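Local coordinates for putative isocitrate dehydrogenase, NAD-dependent (Methylococcus capsulatus, PDB 6LKY), which catalyses the oxidative decarboxylation of isocitrate to 2-oxoglutarate, probably with NAD as electron acceptor, at the interface of chains A and B. Coordinates in Å, arbitrary orientation; residue numbers count along the deposited sequence, not the author numbering. Chains: chain A/B, Putative isocitrate dehydrogenase, NAD-dependent.

The interface of chains A and B. Residues chain A 142-144, 181; chain B 139-140.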
loop_
_atom_site.group_PDB
_atom_site.type_symbol
_atom_site.label_atom_id
_atom_site.label_comp_id
_atom_site.label_asym_id
_atom_site.label_seq_id
_atom_site.Cartn_x
_atom_site.Cartn_y
_atom_site.Cartn_z
ATOM N N ILE A 142 5.196 17.721 3.781
ATOM C CA ILE A 142 6.602 17.441 4.029
ATOM C C ILE A 142 6.700 16.186 4.883
ATOM O O ILE A 142 6.127 16.124 5.974
ATOM C CB ILE A 142 7.289 18.643 4.699
ATOM C CG1 ILE A 142 7.193 19.872 3.776
ATOM C CG2 ILE A 142 8.748 18.315 5.073
ATOM C CD1 ILE A 142 8.023 21.053 4.234
ATOM N N ALA A 143 7.422 15.184 4.397
ATOM C CA ALA A 143 7.786 14.040 5.228
ATOM C C ALA A 143 9.100 14.337 5.943
ATOM O O ALA A 143 10.035 14.864 5.337
ATOM C CB ALA A 143 7.898 12.774 4.384
ATOM N N VAL A 144 9.160 14.037 7.233
ATOM C CA VAL A 144 10.348 14.299 8.044
ATOM C C VAL A 144 10.897 12.981 8.574
ATOM O O VAL A 144 10.169 12.209 9.208
ATOM C CB VAL A 144 10.046 15.262 9.208
ATOM C CG1 VAL A 144 11.264 15.359 10.139
ATOM C CG2 VAL A 144 9.692 16.635 8.663
ATOM N N THR A 181 14.811 10.878 2.581
ATOM C CA THR A 181 14.112 10.397 3.773
ATOM C C THR A 181 14.162 8.875 3.869
ATOM O O THR A 181 14.712 8.308 4.825
ATOM C CB THR A 181 12.654 10.880 3.747
ATOM O OG1 THR A 181 12.098 10.604 2.460
ATOM C CG2 THR A 181 12.567 12.386 4.007
ATOM N N ALA B 139 16.217 14.498 7.353
ATOM C CA ALA B 139 15.923 14.561 5.935
ATOM C C ALA B 139 14.463 14.945 5.744
ATOM O O ALA B 139 13.606 14.642 6.578
ATOM C CB ALA B 139 16.200 13.219 5.255
ATOM N N GLU B 140 14.186 15.605 4.626
ATOM C CA GLU B 140 12.829 15.991 4.294
ATOM C C GLU B 140 12.576 15.708 2.823
ATOM O O GLU B 140 13.472 15.831 1.988
ATOM C CB GLU B 140 12.577 17.464 4.600
ATOM C CG GLU B 140 12.578 17.777 6.048
ATOM C CD GLU B 140 12.154 19.202 6.340
ATOM O OE1 GLU B 140 11.939 19.511 7.533
ATOM O OE2 GLU B 140 12.018 20.004 5.380
#
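B:Glu140 packs against the side chains of A:Ile142 and A:Val144, a worked example of how the aliphatic stem of an acidic residue can serve as packing surface between paired strands. The two partners are met differently. A:Val144 runs alongside the glutamate, pointing the same way, and its CG2 methyl comes 3.8 Å from the carboxylate oxygen OE1 and 4.1 Å from the stem carbon CG of B:Glu140. A:Ile142 slants across the stem, presenting the branch methyl CG2, which lies 3.7 Å from the carboxylate carbon CD of B:Glu140, so the methyls meet both stem and carboxylate end. With CG turned away from its own carbonyl carbon (chi1 -68°) and the chain straight beyond it (chi2 -173°), the glutamate brings its carboxylate alongside both methyls. An alanine here would probably leave the CG2 methyls of A:Ile142 and A:Val144 without the stem and carboxylate they pack against in this patch, opening a gap between the strands. At the foot of the stem, the carbonyl oxygen of A:Ala143 lies 3.7 Å from CB of B:Glu140. From the helix side, the methyl CG2 of A:Thr181 packs 3.6 Å from CA of B:Glu140, while CB of B:Ala139 sits 3.8 Å from CA of A:Thr181. Strand 135-146 of each subunit supplies the paired segments, A:Val144 and B:Glu140 forming an antiparallel bridge, and A:Thr181 opens helix 181-193 beside them. Two-fold symmetry repeats the patch with the chains exchanged, in keeping with the dimers typical of this dehydrogenase family.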